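Local structure of nitrite oxidoreductase subunit A (Kuenenia stuttgartiensis, 7B04) at residues 622-627 with 881-886; 629-634 with 869-874. The protein belongs to the molybdopterin oxidoreductase family and binds a molybdenum atom, an iron/sulfur cluster and two MD1 molecules. All coordinates share one frame; numbering follows the deposited sequence.

Contact 1: residues 622-627 with 881-886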
loop_
_atom_site.group_PDB
_atom_site.type_symbol
_atom_site.label_atom_id
_atom_site.label_comp_id
_atom_site.label_asym_id
_atom_site.label_seq_id
_atom_site.Cartn_x
_atom_site.Cartn_y
_atom_site.Cartn_z
ATOM N N ARG B 622 29.667 -3.732 18.171
ATOM C CA ARG B 622 30.271 -3.183 19.380
ATOM C C ARG B 622 29.194 -2.628 20.303
ATOM O O ARG B 622 28.190 -2.081 19.823
ATOM C CB ARG B 622 31.294 -2.084 19.055
ATOM C CG ARG B 622 32.398 -2.526 18.098
ATOM C CD ARG B 622 33.318 -3.558 18.738
ATOM N NE ARG B 622 34.463 -3.881 17.889
ATOM C CZ ARG B 622 34.485 -4.871 17.002
ATOM N NH1 ARG B 622 33.422 -5.649 16.842
ATOM N NH2 ARG B 622 35.572 -5.086 16.273
ATOM N N PRO B 623 29.358 -2.759 21.616
ATOM C CA PRO B 623 28.475 -2.061 22.556
ATOM C C PRO B 623 28.837 -0.580 22.613
ATOM O O PRO B 623 29.786 -0.123 21.979
ATOM C CB PRO B 623 28.757 -2.755 23.895
ATOM C CG PRO B 623 29.470 -4.030 23.540
ATOM C CD PRO B 623 30.252 -3.698 22.309
ATOM N N LEU B 624 28.064 0.171 23.397
ATOM C CA LEU B 624 28.338 1.595 23.576
ATOM C C LEU B 624 29.494 1.731 24.551
ATOM O O LEU B 624 29.323 1.724 25.770
ATOM C CB LEU B 624 27.103 2.342 24.067
ATOM C CG LEU B 624 27.294 3.802 24.505
ATOM C CD1 LEU B 624 27.944 4.641 23.418
ATOM C CD2 LEU B 624 25.965 4.410 24.913
ATOM N N ILE B 625 30.695 1.847 23.998
ATOM C CA ILE B 625 31.903 2.097 24.768
ATOM C C ILE B 625 32.520 3.369 24.219
ATOM O O ILE B 625 32.833 3.445 23.021
ATOM C CB ILE B 625 32.902 0.934 24.674
ATOM C CG1 ILE B 625 32.223 -0.404 24.973
ATOM C CG2 ILE B 625 34.075 1.172 25.621
ATOM C CD1 ILE B 625 33.010 -1.592 24.477
ATOM N N VAL B 626 32.703 4.362 25.081
ATOM C CA VAL B 626 33.275 5.635 24.676
ATOM C C VAL B 626 34.473 5.873 25.583
ATOM O O VAL B 626 34.431 5.586 26.788
ATOM C CB VAL B 626 32.272 6.809 24.726
ATOM C CG1 VAL B 626 31.852 7.119 26.146
ATOM C CG2 VAL B 626 32.880 8.037 24.078
ATOM N N ASN B 627 35.551 6.387 24.997
ATOM C CA ASN B 627 36.782 6.644 25.741
ATOM C C ASN B 627 36.692 8.066 26.295
ATOM O O ASN B 627 37.207 9.045 25.739
ATOM C CB ASN B 627 37.994 6.402 24.859
ATOM C CG ASN B 627 38.238 4.917 24.589
ATOM O OD1 ASN B 627 37.909 4.061 25.409
ATOM N ND2 ASN B 627 38.806 4.611 23.426
ATOM N N TYR B 881 32.387 13.071 16.944
ATOM C CA TYR B 881 32.263 11.623 16.908
ATOM C C TYR B 881 30.922 11.210 17.501
ATOM O O TYR B 881 30.495 11.731 18.534
ATOM C CB TYR B 881 33.414 10.976 17.678
ATOM C CG TYR B 881 33.521 9.476 17.516
ATOM C CD1 TYR B 881 33.773 8.906 16.276
ATOM C CD2 TYR B 881 33.392 8.632 18.609
ATOM C CE1 TYR B 881 33.881 7.535 16.129
ATOM C CE2 TYR B 881 33.503 7.263 18.471
ATOM C CZ TYR B 881 33.741 6.719 17.230
ATOM O OH TYR B 881 33.847 5.353 17.096
ATOM N N TRP B 882 30.254 10.270 16.831
ATOM C CA TRP B 882 28.874 9.947 17.182
ATOM C C TRP B 882 28.774 9.374 18.591
ATOM O O TRP B 882 27.823 9.672 19.322
ATOM C CB TRP B 882 28.296 8.974 16.158
ATOM C CG TRP B 882 29.262 7.907 15.776
ATOM C CD1 TRP B 882 29.527 6.765 16.465
ATOM C CD2 TRP B 882 30.112 7.887 14.623
ATOM N NE1 TRP B 882 30.483 6.026 15.812
ATOM C CE2 TRP B 882 30.857 6.693 14.675
ATOM C CE3 TRP B 882 30.312 8.761 13.549
ATOM C CZ2 TRP B 882 31.787 6.349 13.696
ATOM C CZ3 TRP B 882 31.236 8.416 12.578
ATOM C CH2 TRP B 882 31.962 7.221 12.659
ATOM N N GLU B 883 29.743 8.544 18.992
ATOM C CA GLU B 883 29.703 7.970 20.335
ATOM C C GLU B 883 29.924 9.034 21.401
ATOM O O GLU B 883 29.410 8.905 22.518
ATOM C CB GLU B 883 30.744 6.860 20.472
ATOM C CG GLU B 883 30.616 5.768 19.431
ATOM C CD GLU B 883 29.479 4.821 19.721
ATOM O OE1 GLU B 883 29.508 4.155 20.775
ATOM O OE2 GLU B 883 28.545 4.759 18.898
ATOM N N ASP B 884 30.681 10.086 21.079
ATOM C CA ASP B 884 30.832 11.196 22.014
ATOM C C ASP B 884 29.523 11.960 22.149
ATOM O O ASP B 884 29.103 12.295 23.263
ATOM C CB ASP B 884 31.953 12.130 21.556
ATOM C CG ASP B 884 33.326 11.489 21.644
ATOM O OD1 ASP B 884 33.527 10.621 22.515
ATOM O OD2 ASP B 884 34.209 11.860 20.843
ATOM N N ARG B 885 28.863 12.239 21.021
ATOM C CA ARG B 885 27.600 12.965 21.051
ATOM C C ARG B 885 26.515 12.156 21.745
ATOM O O ARG B 885 25.560 12.729 22.283
ATOM C CB ARG B 885 27.156 13.300 19.627
ATOM C CG ARG B 885 28.038 14.293 18.893
ATOM C CD ARG B 885 27.570 14.470 17.452
ATOM N NE ARG B 885 28.063 13.411 16.575
ATOM C CZ ARG B 885 27.453 13.015 15.461
ATOM N NH1 ARG B 885 26.316 13.586 15.087
ATOM N NH2 ARG B 885 27.977 12.047 14.722
ATOM N N THR B 886 26.645 10.828 21.734
ATOM C CA THR B 886 25.631 9.966 22.330
ATOM C C THR B 886 25.505 10.186 23.833
ATOM O O THR B 886 24.404 10.078 24.385
ATOM C CB THR B 886 25.968 8.503 22.034
ATOM O OG1 THR B 886 26.046 8.303 20.617
ATOM C CG2 THR B 886 24.913 7.586 22.611
#
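Leu624 and Val626 press the short segment 622-627 against one side of the helix that begins at Trp882, and the contact is held by packing, with no hydrogen bond crossing it. Between apolar groups, Leu624 and Thr886 reach toward each other tip to tip, CD2 of the leucine lying 4.1 Å from CG2 of the threonine. With CG anti to the backbone N (chi1 171°), the leucine brings its two methyls to the helix, although its CB does not point there.

Where methyls meet oxygens, Leu624 and Glu883 slide past each other in opposite directions, CD1 resting against OE1. Val626 points from its strand toward the helix, while Ile625 points away. Val626 CG2 approaches Asp884 OD1 and lies 3.9 Å from Glu883 O. Strand 625-627 pairs with strand 633-635 in a two-stranded antiparallel hairpin; it runs nearly crosswise to helix 882-886 (97°), the axes 8.4 Å apart at closest approach.

Within the helix, Trp882 O accepts from both OG1 and N of Thr886, which arrive from opposite faces of the carbonyl plane; the OG1 bond is 2.6 Å long. Glu883 OE2 makes a weak hydrogen bond to His619, and Trp882 forms a cation-pi pair with Arg1061.

Contact 2: residues 629-634 with 869-874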
loop_
_atom_site.group_PDB
_atom_site.type_symbol
_atom_site.label_atom_id
_atom_site.label_comp_id
_atom_site.label_asym_id
_atom_site.label_seq_id
_atom_site.Cartn_x
_atom_site.Cartn_y
_atom_site.Cartn_z
ATOM N N PRO B 629 37.120 11.412 28.369
ATOM C CA PRO B 629 38.288 12.062 28.975
ATOM C C PRO B 629 38.211 12.165 30.489
ATOM O O PRO B 629 39.251 12.099 31.151
ATOM C CB PRO B 629 38.292 13.447 28.325
ATOM C CG PRO B 629 36.870 13.709 27.997
ATOM C CD PRO B 629 36.279 12.375 27.614
ATOM N N LYS B 630 37.006 12.194 31.073
ATOM C CA LYS B 630 36.904 12.366 32.524
ATOM C C LYS B 630 37.141 11.062 33.280
ATOM O O LYS B 630 37.842 11.047 34.300
ATOM C CB LYS B 630 35.545 12.961 32.908
ATOM C CG LYS B 630 35.517 13.566 34.317
ATOM C CD LYS B 630 34.099 13.976 34.722
ATOM C CE LYS B 630 33.804 15.439 34.443
ATOM N NZ LYS B 630 32.596 15.905 35.192
ATOM N N TYR B 631 36.547 9.966 32.820
ATOM C CA TYR B 631 36.693 8.678 33.484
ATOM C C TYR B 631 37.144 7.619 32.495
ATOM O O TYR B 631 36.605 6.510 32.444
ATOM C CB TYR B 631 35.407 8.182 34.127
ATOM C CG TYR B 631 34.505 9.215 34.759
ATOM C CD1 TYR B 631 34.493 9.394 36.135
ATOM C CD2 TYR B 631 33.625 9.964 33.991
ATOM C CE1 TYR B 631 33.655 10.311 36.724
ATOM C CE2 TYR B 631 32.785 10.880 34.569
ATOM C CZ TYR B 631 32.802 11.054 35.938
ATOM O OH TYR B 631 31.957 11.977 36.509
ATOM N N GLY B 632 38.181 7.941 31.724
ATOM C CA GLY B 632 38.719 7.065 30.694
ATOM C C GLY B 632 37.716 6.240 29.910
ATOM O O GLY B 632 36.632 6.720 29.570
ATOM N N ARG B 633 38.062 4.987 29.626
ATOM C CA ARG B 633 37.171 4.088 28.899
ATOM C C ARG B 633 36.024 3.651 29.801
ATOM O O ARG B 633 36.228 2.905 30.763
ATOM C CB ARG B 633 37.953 2.885 28.384
ATOM C CG ARG B 633 37.112 1.838 27.670
ATOM C CD ARG B 633 36.883 0.617 28.549
ATOM N NE ARG B 633 36.134 -0.430 27.860
ATOM C CZ ARG B 633 36.683 -1.336 27.057
ATOM N NH1 ARG B 633 37.991 -1.326 26.838
ATOM N NH2 ARG B 633 35.924 -2.253 26.472
ATOM N N LYS B 634 34.817 4.121 29.497
ATOM C CA LYS B 634 33.615 3.762 30.236
ATOM C C LYS B 634 32.659 3.017 29.315
ATOM O O LYS B 634 32.484 3.396 28.152
ATOM C CB LYS B 634 32.926 5.002 30.815
ATOM C CG LYS B 634 31.649 4.701 31.588
ATOM C CD LYS B 634 31.087 5.951 32.243
ATOM C CE LYS B 634 29.718 5.687 32.853
ATOM N NZ LYS B 634 29.781 4.714 33.979
ATOM N N ARG B 869 20.756 17.275 37.344
ATOM C CA ARG B 869 22.193 17.362 37.605
ATOM C C ARG B 869 22.903 16.267 36.825
ATOM O O ARG B 869 23.352 15.265 37.394
ATOM C CB ARG B 869 22.492 17.250 39.101
ATOM C CG ARG B 869 21.356 17.703 39.993
ATOM C CD ARG B 869 21.873 18.306 41.284
ATOM N NE ARG B 869 20.781 18.731 42.152
ATOM C CZ ARG B 869 20.581 18.263 43.379
ATOM N NH1 ARG B 869 21.400 17.351 43.884
ATOM N NH2 ARG B 869 19.559 18.705 44.100
ATOM N N PRO B 870 23.024 16.428 35.514
ATOM C CA PRO B 870 23.624 15.380 34.693
ATOM C C PRO B 870 25.139 15.429 34.759
ATOM O O PRO B 870 25.753 16.348 35.305
ATOM C CB PRO B 870 23.135 15.715 33.284
ATOM C CG PRO B 870 23.006 17.191 33.296
ATOM C CD PRO B 870 22.559 17.562 34.694
ATOM N N ASP B 871 25.775 14.402 34.202
ATOM C CA ASP B 871 27.256 14.400 34.134
ATOM C C ASP B 871 27.578 14.546 32.656
ATOM O O ASP B 871 27.018 13.807 31.901
ATOM C CB ASP B 871 27.880 13.158 34.775
ATOM C CG ASP B 871 29.374 13.018 34.547
ATOM O OD1 ASP B 871 29.898 13.755 33.746
ATOM O OD2 ASP B 871 29.992 12.164 35.171
ATOM N N ASP B 872 28.426 15.498 32.291
ATOM C CA ASP B 872 28.730 15.745 30.865
ATOM C C ASP B 872 29.788 14.775 30.353
ATOM O O ASP B 872 29.974 14.729 29.159
ATOM C CB ASP B 872 29.133 17.201 30.660
ATOM C CG ASP B 872 30.546 17.492 31.101
ATOM O OD1 ASP B 872 31.118 16.654 31.759
ATOM O OD2 ASP B 872 31.053 18.552 30.776
ATOM N N TYR B 873 30.480 14.095 31.269
ATOM C CA TYR B 873 31.601 13.143 31.044
ATOM C C TYR B 873 32.817 13.870 30.484
ATOM O O TYR B 873 33.617 13.248 29.830
ATOM C CB TYR B 873 31.200 11.951 30.182
ATOM C CG TYR B 873 30.039 11.164 30.716
ATOM C CD1 TYR B 873 30.240 10.070 31.526
ATOM C CD2 TYR B 873 28.742 11.523 30.428
ATOM C CE1 TYR B 873 29.182 9.347 32.031
ATOM C CE2 TYR B 873 27.673 10.815 30.931
ATOM C CZ TYR B 873 27.895 9.721 31.731
ATOM O OH TYR B 873 26.859 9.005 32.228
ATOM N N GLY B 874 32.956 15.155 30.778
ATOM C CA GLY B 874 34.093 15.937 30.282
ATOM C C GLY B 874 34.179 15.865 28.780
ATOM O O GLY B 874 35.284 15.721 28.274
#
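Lys630 runs across the loop 869-874 and ends beside two aspartates. Its CB lies 3.6 Å from Tyr873 O. CG sits over one face of the Tyr631 ring, offset toward the rim. A bend at chi3 (-95°) sets CE 3.8 Å from Gly874 N. At the tip, NZ forms two long salt bridges, 3.7 Å to Asp871 OD1 and 3.8 Å to Asp872 OD1, so the lysine charge is shared by a small network at the surface and probably offsets the two adjacent carboxylates.

The same carboxylates order their own loop. Asp871 OD1 accepts from Tyr873 N, 2.6 Å away, on its anti side but tilted 35° out of the carboxylate plane, and Asp872 OD1 accepts from Gly874 N, met from above its plane: two successive Asx turns. The other oxygen of Asp871, OD2, takes a hydrogen bond from Tyr631 OH, the two groups meeting tip to tip with their planes 59° apart; the modelled bond is too short for its length to be trusted.

The Tyr873 ring has Asp871 CG over the centre of one face, and the Lys634 side chain crosses Tyr873 at about a right angle, its CE 3.8 Å from Tyr873 CE1. Beyond the contact, Tyr873 meets Phe636 edge-to-face, just past strand 633-635, and touches Glu839 and Tyr840 of helix 835-840; with Lys634 of the strand, this sets Tyr873 between hairpin and helix.

In the fold
Followed from the N terminus, the chain reaches the hairpin at strand 625-627, turns, and returns as strand 633-635, so the two contacts begin on successive limbs of one hairpin. Val626 O and Lys634 N, 3.1 Å apart in a probable hydrogen bond, join them directly. The chain then travels through more than 230 residues, including three strands of the seven-stranded mixed sheet and helix 835-840, before segment 869-874 comes back to close contact 2. Shortly afterwards helix 882-887 closes contact 1, within whose loop contact 2 is nested. The contact centres lie about 12 Å apart, contact 1 buried and contact 2 at the surface, together tying the hairpin to the helix and its preceding loop.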